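PDB 3M8N: possible glutathione S-transferase from Rhodopseudomonas palustris, which probably acts as a glutathione transferase, conjugating the thiol of glutathione to electrophilic substrates, as other members of the GST superfamily do. Local coordinates for residues Ile108-Tyr112 and Val171-Phe177; Gln10-Tyr16 and Phe198-Thr204; Asn150-Ala154 and Trp188-Val192. Residue numbers count along the deposited sequence, not the author numbering.

Contact 1 (Ile108-Tyr112 and Val171-Phe177)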
loop_
_atom_site.group_PDB
_atom_site.type_symbol
_atom_site.label_atom_id
_atom_site.label_comp_id
_atom_site.label_asym_id
_atom_site.label_seq_id
_atom_site.Cartn_x
_atom_site.Cartn_y
_atom_site.Cartn_z
ATOM N N ILE A 108 11.285 -5.093 -6.593
ATOM C CA ILE A 108 12.418 -4.194 -6.788
ATOM C C ILE A 108 13.020 -3.813 -5.485
ATOM O O ILE A 108 14.232 -3.674 -5.368
ATOM C CB ILE A 108 12.065 -2.932 -7.597
ATOM C CG1 ILE A 108 11.483 -3.320 -8.967
ATOM C CG2 ILE A 108 13.268 -1.983 -7.661
ATOM C CD1 ILE A 108 11.516 -2.226 -9.992
ATOM N N GLY A 109 12.181 -3.668 -4.478
ATOM C CA GLY A 109 12.692 -3.376 -3.139
ATOM C C GLY A 109 13.505 -4.473 -2.480
ATOM O O GLY A 109 14.520 -4.188 -1.841
ATOM N N SER A 110 13.039 -5.724 -2.593
ATOM C CA SER A 110 13.820 -6.862 -2.102
ATOM C C SER A 110 15.129 -7.025 -2.869
ATOM O O SER A 110 16.155 -7.245 -2.279
ATOM C CB SER A 110 13.037 -8.178 -2.128
ATOM O OG SER A 110 11.642 -8.112 -1.846
ATOM N N ALA A 111 15.064 -6.908 -4.194
ATOM C CA ALA A 111 16.249 -6.860 -5.063
ATOM C C ALA A 111 17.260 -5.836 -4.560
ATOM O O ALA A 111 18.407 -6.163 -4.295
ATOM C CB ALA A 111 15.826 -6.568 -6.561
ATOM N N TYR A 112 16.803 -4.597 -4.364
ATOM C CA TYR A 112 17.631 -3.538 -3.783
ATOM C C TYR A 112 18.203 -3.909 -2.422
ATOM O O TYR A 112 19.374 -3.673 -2.103
ATOM C CB TYR A 112 16.836 -2.211 -3.679
ATOM C CG TYR A 112 17.589 -1.138 -2.918
ATOM C CD1 TYR A 112 18.624 -0.429 -3.522
ATOM C CD2 TYR A 112 17.290 -0.870 -1.582
ATOM C CE1 TYR A 112 19.330 0.521 -2.837
ATOM C CE2 TYR A 112 17.991 0.080 -0.874
ATOM C CZ TYR A 112 19.015 0.764 -1.512
ATOM O OH TYR A 112 19.723 1.690 -0.819
ATOM N N VAL A 171 16.357 3.190 -8.098
ATOM C CA VAL A 171 17.543 2.375 -7.889
ATOM C C VAL A 171 17.514 1.051 -8.662
ATOM O O VAL A 171 18.421 0.274 -8.525
ATOM C CB VAL A 171 17.787 2.036 -6.406
ATOM C CG1 VAL A 171 18.237 3.203 -5.637
ATOM C CG2 VAL A 171 16.553 1.428 -5.762
ATOM N N ALA A 172 16.492 0.800 -9.466
ATOM C CA ALA A 172 16.326 -0.484 -10.121
ATOM C C ALA A 172 17.520 -0.891 -10.990
ATOM O O ALA A 172 18.062 -1.944 -10.773
ATOM C CB ALA A 172 15.081 -0.523 -10.907
ATOM N N ASP A 173 17.939 -0.056 -11.936
ATOM C CA ASP A 173 19.149 -0.303 -12.751
ATOM C C ASP A 173 20.437 -0.560 -11.936
ATOM O O ASP A 173 21.411 -1.055 -12.476
ATOM C CB ASP A 173 19.366 0.806 -13.831
ATOM C CG ASP A 173 19.834 2.180 -13.237
ATOM O OD1 ASP A 173 19.175 3.211 -13.486
ATOM O OD2 ASP A 173 20.861 2.267 -12.529
ATOM N N GLN A 174 20.448 -0.236 -10.649
ATOM C CA GLN A 174 21.590 -0.552 -9.824
ATOM C C GLN A 174 21.419 -1.925 -9.239
ATOM O O GLN A 174 22.326 -2.445 -8.621
ATOM C CB GLN A 174 21.811 0.466 -8.703
ATOM C CG GLN A 174 22.409 1.750 -9.176
ATOM C CD GLN A 174 22.005 2.908 -8.304
ATOM O OE1 GLN A 174 22.193 2.851 -7.085
ATOM N NE2 GLN A 174 21.412 3.967 -8.908
ATOM N N CYS A 175 20.283 -2.550 -9.440
ATOM C CA CYS A 175 20.075 -3.786 -8.750
ATOM C C CYS A 175 19.607 -4.897 -9.672
ATOM O O CYS A 175 18.793 -5.710 -9.280
ATOM C CB CYS A 175 19.169 -3.567 -7.506
ATOM S SG CYS A 175 17.347 -3.242 -7.754
ATOM N N ASP A 176 20.124 -4.898 -10.904
ATOM C CA ASP A 176 19.996 -5.995 -11.854
ATOM C C ASP A 176 18.852 -5.821 -12.801
ATOM O O ASP A 176 18.502 -6.752 -13.508
ATOM C CB ASP A 176 19.789 -7.337 -11.155
ATOM C CG ASP A 176 21.091 -7.993 -10.682
ATOM O OD1 ASP A 176 22.153 -7.347 -10.559
ATOM O OD2 ASP A 176 21.027 -9.214 -10.419
ATOM N N PHE A 177 18.230 -4.650 -12.792
ATOM C CA PHE A 177 17.230 -4.355 -13.784
ATOM C C PHE A 177 17.899 -3.495 -14.862
ATOM O O PHE A 177 18.791 -2.716 -14.604
ATOM C CB PHE A 177 16.039 -3.627 -13.160
ATOM C CG PHE A 177 15.197 -4.468 -12.267
ATOM C CD1 PHE A 177 14.062 -5.073 -12.735
ATOM C CD2 PHE A 177 15.510 -4.621 -10.958
ATOM C CE1 PHE A 177 13.301 -5.858 -11.914
ATOM C CE2 PHE A 177 14.732 -5.414 -10.119
ATOM C CZ PHE A 177 13.646 -6.013 -10.598
#
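Apolar packing carries this contact. Cys-175 SG sits against one turn of the 108-112 helix, 3.8 Å from Ala-111 CB, 3.7 Å from Tyr-112 N and 3.9 Å from Ile-108 O; since Tyr-112 N already donates to Ile-108 O (2.9 Å), the sulfur is packed against a closed helical turn. Val-171 CG2 reaches Tyr-112 CD1 at 3.6 Å, and Ile-108 CG2 meets Ala-172 CB at 4.0 Å. Aromatic contacts come from Phe-177: Ile-108 lies over one face of its ring, an off-centre CH-pi approach with CG1 4.3 Å from the centroid, while Ala-111 CB touches the ring edge, 3.9 Å from CE2. Backbone bonds within 171-177, notably Cys-175 N to Ala-172 O (2.7 Å), keep the turn compact. The contact thus seats the loop between helices 160-169 and 183-193 on helix 87-117 in the all-helical GST domain, where helix 129-146 adds Leu-140 against Ile-108, and Leu-133 and Tyr-137 against Phe-177.

Contact 2 (Gln10-Tyr16 and Phe198-Thr204)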
loop_
_atom_site.group_PDB
_atom_site.type_symbol
_atom_site.label_atom_id
_atom_site.label_comp_id
_atom_site.label_asym_id
_atom_site.label_seq_id
_atom_site.Cartn_x
_atom_site.Cartn_y
_atom_site.Cartn_z
ATOM N N GLN A 10 19.192 5.909 6.289
ATOM C CA GLN A 10 19.752 6.706 5.178
ATOM C C GLN A 10 19.665 5.969 3.838
ATOM O O GLN A 10 19.199 6.511 2.865
ATOM C CB GLN A 10 21.177 7.183 5.551
ATOM C CG GLN A 10 21.848 8.167 4.612
ATOM C CD GLN A 10 21.127 9.521 4.524
ATOM O OE1 GLN A 10 20.596 10.033 5.491
ATOM N NE2 GLN A 10 21.067 10.053 3.345
ATOM N N ARG A 11 20.007 4.692 3.829
ATOM C CA ARG A 11 20.068 3.916 2.585
ATOM C C ARG A 11 18.818 3.076 2.373
ATOM O O ARG A 11 18.744 2.328 1.422
ATOM C CB ARG A 11 21.346 3.044 2.530
ATOM C CG ARG A 11 22.700 3.844 2.356
ATOM C CD ARG A 11 23.983 2.968 2.381
ATOM N NE ARG A 11 23.907 1.940 1.338
ATOM C CZ ARG A 11 24.602 1.929 0.196
ATOM N NH1 ARG A 11 25.492 2.897 -0.068
ATOM N NH2 ARG A 11 24.418 0.937 -0.686
ATOM N N SER A 12 17.820 3.219 3.234
ATOM C CA SER A 12 16.530 2.599 3.003
ATOM C C SER A 12 15.630 3.347 1.989
ATOM O O SER A 12 15.434 4.570 2.115
ATOM C CB SER A 12 15.841 2.544 4.330
ATOM O OG SER A 12 14.514 2.278 4.145
ATOM N N GLY A 13 15.058 2.646 1.004
ATOM C CA GLY A 13 14.229 3.278 -0.003
ATOM C C GLY A 13 12.920 3.803 0.546
ATOM O O GLY A 13 12.447 4.829 0.130
ATOM N N ASN A 14 12.315 3.096 1.489
ATOM C CA ASN A 14 11.123 3.606 2.145
ATOM C C ASN A 14 11.320 4.864 2.916
ATOM O O ASN A 14 10.431 5.715 2.895
ATOM C CB ASN A 14 10.499 2.555 3.056
ATOM C CG ASN A 14 9.805 1.489 2.285
ATOM O OD1 ASN A 14 9.214 1.753 1.278
ATOM N ND2 ASN A 14 9.907 0.262 2.739
ATOM N N SER A 15 12.468 4.962 3.592
ATOM C CA SER A 15 12.781 6.094 4.381
ATOM C C SER A 15 13.074 7.250 3.465
ATOM O O SER A 15 12.684 8.385 3.769
ATOM C CB SER A 15 14.019 5.877 5.235
ATOM O OG SER A 15 13.790 5.174 6.435
ATOM N N TYR A 16 13.794 6.992 2.382
ATOM C CA TYR A 16 14.100 8.045 1.456
ATOM C C TYR A 16 12.863 8.665 0.822
ATOM O O TYR A 16 12.842 9.846 0.594
ATOM C CB TYR A 16 15.042 7.556 0.380
ATOM C CG TYR A 16 15.162 8.479 -0.854
ATOM C CD1 TYR A 16 15.633 9.770 -0.738
ATOM C CD2 TYR A 16 14.825 8.021 -2.135
ATOM C CE1 TYR A 16 15.744 10.612 -1.878
ATOM C CE2 TYR A 16 14.934 8.861 -3.266
ATOM C CZ TYR A 16 15.403 10.144 -3.119
ATOM O OH TYR A 16 15.550 10.949 -4.198
ATOM N N PHE A 198 14.319 18.821 -5.098
ATOM C CA PHE A 198 14.583 17.426 -5.151
ATOM C C PHE A 198 15.870 17.178 -4.402
ATOM O O PHE A 198 16.774 18.021 -4.435
ATOM C CB PHE A 198 14.679 16.942 -6.592
ATOM C CG PHE A 198 15.102 15.488 -6.725
ATOM C CD1 PHE A 198 14.167 14.460 -6.729
ATOM C CD2 PHE A 198 16.427 15.138 -6.801
ATOM C CE1 PHE A 198 14.562 13.131 -6.837
ATOM C CE2 PHE A 198 16.798 13.824 -6.919
ATOM C CZ PHE A 198 15.855 12.815 -6.945
ATOM N N ILE A 199 15.915 16.045 -3.676
ATOM C CA ILE A 199 17.128 15.508 -3.015
ATOM C C ILE A 199 17.368 14.060 -3.392
ATOM O O ILE A 199 16.453 13.323 -3.708
ATOM C CB ILE A 199 17.111 15.655 -1.534
ATOM C CG1 ILE A 199 15.890 14.935 -0.932
ATOM C CG2 ILE A 199 17.172 17.135 -1.183
ATOM C CD1 ILE A 199 15.968 14.622 0.517
ATOM N N THR A 200 18.630 13.656 -3.391
ATOM C CA THR A 200 18.960 12.301 -3.732
ATOM C C THR A 200 18.920 11.482 -2.456
ATOM O O THR A 200 18.827 12.035 -1.387
ATOM C CB THR A 200 20.348 12.210 -4.292
ATOM O OG1 THR A 200 21.257 12.613 -3.284
ATOM C CG2 THR A 200 20.492 13.087 -5.499
HETATM N N MSE A 201 19.018 10.164 -2.582
HETATM C CA MSE A 201 19.050 9.298 -1.439
HETATM C C MSE A 201 20.279 9.453 -0.544
HETATM O O MSE A 201 20.231 9.108 0.620
HETATM C CB MSE A 201 18.836 7.886 -1.911
HETATM C CG MSE A 201 18.902 6.867 -0.827
HETATM SE SE MSE A 201 18.515 5.143 -1.576
HETATM C CE MSE A 201 16.743 4.874 -1.165
ATOM N N ASP A 202 21.376 10.017 -1.042
ATOM C CA ASP A 202 22.527 10.193 -0.183
ATOM C C ASP A 202 22.664 11.553 0.499
ATOM O O ASP A 202 23.473 11.717 1.391
ATOM C CB ASP A 202 23.823 9.717 -0.851
ATOM C CG ASP A 202 24.002 10.247 -2.238
ATOM O OD1 ASP A 202 23.035 10.731 -2.851
ATOM O OD2 ASP A 202 25.135 10.185 -2.738
ATOM N N TRP A 203 21.823 12.500 0.130
ATOM C CA TRP A 203 21.732 13.765 0.814
ATOM C C TRP A 203 21.360 13.588 2.275
ATOM O O TRP A 203 20.453 12.809 2.594
ATOM C CB TRP A 203 20.680 14.580 0.110
ATOM C CG TRP A 203 20.522 15.945 0.626
ATOM C CD1 TRP A 203 21.152 17.050 0.167
ATOM C CD2 TRP A 203 19.666 16.375 1.691
ATOM N NE1 TRP A 203 20.748 18.147 0.870
ATOM C CE2 TRP A 203 19.837 17.766 1.820
ATOM C CE3 TRP A 203 18.768 15.717 2.559
ATOM C CZ2 TRP A 203 19.153 18.530 2.794
ATOM C CZ3 TRP A 203 18.082 16.474 3.525
ATOM C CH2 TRP A 203 18.278 17.867 3.627
ATOM N N THR A 204 22.049 14.318 3.157
ATOM C CA THR A 204 21.834 14.212 4.626
ATOM C C THR A 204 21.104 15.390 5.277
ATOM O O THR A 204 21.352 16.545 4.940
ATOM C CB THR A 204 23.131 14.107 5.407
ATOM O OG1 THR A 204 23.941 15.219 5.055
ATOM C CG2 THR A 204 23.878 12.798 5.106
#
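Two side-chain-to-backbone hydrogen bonds tie the segments together: the Tyr-16 hydroxyl donates to Ile-199 O (OH to O, 2.6 Å), and Gln-10 NE2 donates to Trp-203 O (2.9 Å, N-H...O angle 152°). Both acceptors belong to the tail that follows helix 183-193, so this is where the C-terminal end of the chain returns to the thioredoxin-like domain of the GST fold. Residues 10-16 form the turn after strand 4-8 and the first turn of helix 13-24, a region that in many GSTs carries the residue activating glutathione. Ser-12 occupies the N-cap, its OG accepting a weak bond from Ser-15 N (3.4 Å), while Ser-12 O takes the first helical bond from Tyr-16 N (2.9 Å). On the tail, Thr-200 OG1 donates to Asp-202 OD1 (2.6 Å), a bond that spans Met-201. Outward from these bonds the packing centres on Met-201, a selenomethionine here, which lies between the helix start and Tyr-112 of helix 87-117. The Phe-198 and Ile-199 side chains touch Leu-20, one turn further along helix 13-24. Over the face of the Tyr-16 ring sits Met-201 CB, 3.8 Å from the centroid in a CH-pi contact, with SE in an oblique Met-aromatic position 5.3 Å from the same centroid.

Contact 3 (Asn150-Ala154 and Trp188-Val192)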
loop_
_atom_site.group_PDB
_atom_site.type_symbol
_atom_site.label_atom_id
_atom_site.label_comp_id
_atom_site.label_asym_id
_atom_site.label_seq_id
_atom_site.Cartn_x
_atom_site.Cartn_y
_atom_site.Cartn_z
ATOM N N ASN A 150 0.920 9.766 -20.242
ATOM C CA ASN A 150 0.831 10.549 -19.023
ATOM C C ASN A 150 2.205 10.975 -18.590
ATOM O O ASN A 150 3.147 10.219 -18.687
ATOM C CB ASN A 150 0.185 9.704 -17.917
ATOM C CG ASN A 150 -1.281 9.426 -18.171
ATOM O OD1 ASN A 150 -2.091 10.318 -18.117
ATOM N ND2 ASN A 150 -1.627 8.190 -18.430
ATOM N N ASP A 151 2.345 12.194 -18.097
ATOM C CA ASP A 151 3.661 12.648 -17.584
ATOM C C ASP A 151 3.893 12.287 -16.118
ATOM O O ASP A 151 5.024 12.174 -15.660
ATOM C CB ASP A 151 3.826 14.181 -17.728
ATOM C CG ASP A 151 4.224 14.625 -19.157
ATOM O OD1 ASP A 151 4.268 13.769 -20.051
ATOM O OD2 ASP A 151 4.481 15.833 -19.363
ATOM N N TYR A 152 2.790 12.158 -15.394
ATOM C CA TYR A 152 2.782 11.806 -13.963
ATOM C C TYR A 152 1.745 10.775 -13.690
ATOM O O TYR A 152 0.774 10.646 -14.453
ATOM C CB TYR A 152 2.475 13.034 -13.108
ATOM C CG TYR A 152 3.500 14.137 -13.210
ATOM C CD1 TYR A 152 4.669 14.090 -12.470
ATOM C CD2 TYR A 152 3.297 15.220 -14.090
ATOM C CE1 TYR A 152 5.600 15.093 -12.583
ATOM C CE2 TYR A 152 4.218 16.229 -14.213
ATOM C CZ TYR A 152 5.360 16.170 -13.465
ATOM O OH TYR A 152 6.273 17.211 -13.567
ATOM N N PHE A 153 1.910 10.067 -12.576
ATOM C CA PHE A 153 1.014 8.940 -12.323
ATOM C C PHE A 153 -0.423 9.312 -12.017
ATOM O O PHE A 153 -1.323 8.625 -12.441
ATOM C CB PHE A 153 1.599 7.934 -11.323
ATOM C CG PHE A 153 2.636 7.060 -11.926
ATOM C CD1 PHE A 153 2.275 5.905 -12.603
ATOM C CD2 PHE A 153 3.952 7.413 -11.890
ATOM C CE1 PHE A 153 3.218 5.133 -13.217
ATOM C CE2 PHE A 153 4.866 6.659 -12.482
ATOM C CZ PHE A 153 4.518 5.519 -13.149
ATOM N N ALA A 154 -0.670 10.410 -11.324
ATOM C CA ALA A 154 -2.058 10.764 -11.008
ATOM C C ALA A 154 -2.297 12.230 -11.251
ATOM O O ALA A 154 -1.394 13.022 -10.979
ATOM C CB ALA A 154 -2.365 10.412 -9.498
ATOM N N TRP A 188 10.222 10.035 -16.977
ATOM C CA TRP A 188 9.537 10.264 -15.685
ATOM C C TRP A 188 10.511 10.439 -14.487
ATOM O O TRP A 188 10.428 11.407 -13.723
ATOM C CB TRP A 188 8.471 9.167 -15.442
ATOM C CG TRP A 188 7.894 9.231 -14.076
ATOM C CD1 TRP A 188 6.950 10.080 -13.634
ATOM C CD2 TRP A 188 8.275 8.440 -12.966
ATOM N NE1 TRP A 188 6.682 9.862 -12.309
ATOM C CE2 TRP A 188 7.484 8.848 -11.873
ATOM C CE3 TRP A 188 9.196 7.411 -12.789
ATOM C CZ2 TRP A 188 7.590 8.270 -10.614
ATOM C CZ3 TRP A 188 9.282 6.822 -11.557
ATOM C CH2 TRP A 188 8.481 7.270 -10.474
ATOM N N LEU A 189 11.497 9.563 -14.378
ATOM C CA LEU A 189 12.524 9.706 -13.343
ATOM C C LEU A 189 13.209 11.009 -13.419
ATOM O O LEU A 189 13.418 11.629 -12.391
ATOM C CB LEU A 189 13.572 8.577 -13.410
ATOM C CG LEU A 189 13.103 7.137 -13.216
ATOM C CD1 LEU A 189 14.096 6.145 -13.823
ATOM C CD2 LEU A 189 12.890 6.900 -11.741
ATOM N N ARG A 190 13.583 11.425 -14.631
ATOM C CA ARG A 190 14.238 12.719 -14.825
ATOM C C ARG A 190 13.289 13.825 -14.503
ATOM O O ARG A 190 13.705 14.794 -13.945
ATOM C CB ARG A 190 14.850 12.899 -16.243
ATOM C CG ARG A 190 16.200 12.100 -16.470
ATOM C CD ARG A 190 16.936 12.269 -17.889
ATOM N NE ARG A 190 16.071 11.849 -19.007
ATOM C CZ ARG A 190 16.037 10.629 -19.572
ATOM N NH1 ARG A 190 16.864 9.653 -19.180
ATOM N NH2 ARG A 190 15.161 10.392 -20.532
ATOM N N ARG A 191 12.005 13.697 -14.823
ATOM C CA ARG A 191 11.048 14.752 -14.502
ATOM C C ARG A 191 10.937 14.971 -12.996
ATOM O O ARG A 191 10.942 16.099 -12.498
ATOM C CB ARG A 191 9.737 14.317 -15.071
ATOM C CG ARG A 191 8.768 15.359 -15.294
ATOM C CD ARG A 191 7.508 14.764 -15.952
ATOM N NE ARG A 191 7.747 14.418 -17.337
ATOM C CZ ARG A 191 7.727 13.205 -17.893
ATOM N NH1 ARG A 191 7.424 12.110 -17.228
ATOM N NH2 ARG A 191 8.025 13.099 -19.184
ATOM N N VAL A 192 10.891 13.885 -12.260
ATOM C CA VAL A 192 10.931 13.912 -10.814
ATOM C C VAL A 192 12.186 14.522 -10.249
ATOM O O VAL A 192 12.139 15.369 -9.389
ATOM C CB VAL A 192 10.692 12.497 -10.194
ATOM C CG1 VAL A 192 10.849 12.562 -8.709
ATOM C CG2 VAL A 192 9.322 12.056 -10.526
#
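Asp-151 O faces Trp-188 and Arg-191 of helix 183-193: Arg-191 NH1 donates to it at 2.9 Å, a weak bond given its 118° angle, and Trp-188 CD1 lies 3.5 Å away as a packing contact. The carboxylate adds a long salt bridge, Asp-151 OD1 to Arg-191 NH2 at 3.9 Å, which acts through charge alone because the oxygen stands well out of the guanidinium plane. Three further donors find partners outside the two segments: Phe-153 N and Trp-188 NE1 both bond to Asp-162 OD1, on helix 160-169, and Asn-150 ND2 bonds to His-146 O. The position of Asp-162 near the start of helix 160-169 is consistent with the aspartate of the N-capping box known in GSTs. Around these bonds the rings pack. Phe-153 points its edge at the face of Trp-188 in a T-shaped pair, with the Phe-153 ring and the five-membered ring of Trp-188 at 86° and their centroids 4.9 Å apart, while Arg-191 CD lies 4.0 Å from the Tyr-152 centroid, an off-centre CH-pi contact. The chemistry therefore divides: a weakly bonded arginine meets Asp-151 and Tyr-152, whereas the shared Asp-162 carboxylate and an aromatic pair join the loop and both helices.

How the contacts relate
Contacts 1 and 3 both lie in the helical domain, centres 19 Å apart and nearest atoms about 6 Å apart; their segments alternate along the chain, and the two do not touch. Contact 2 spans both domains, and the segments of the other two fall between its own in sequence. It touches each: Tyr-112 OH of contact 1 lies 2.5 Å from Arg-11 O, a probable hydrogen bond, and Val-192 O of contact 3 lies 3.5 Å from Phe-198 CD1. The centres of contacts 1 and 2 are 15 Å apart. No glutathione is among the atoms described, but in GSTs it binds beside the helix equivalent to 13-24, at its start, so contact 2 is probably the nearest of the three to the active site.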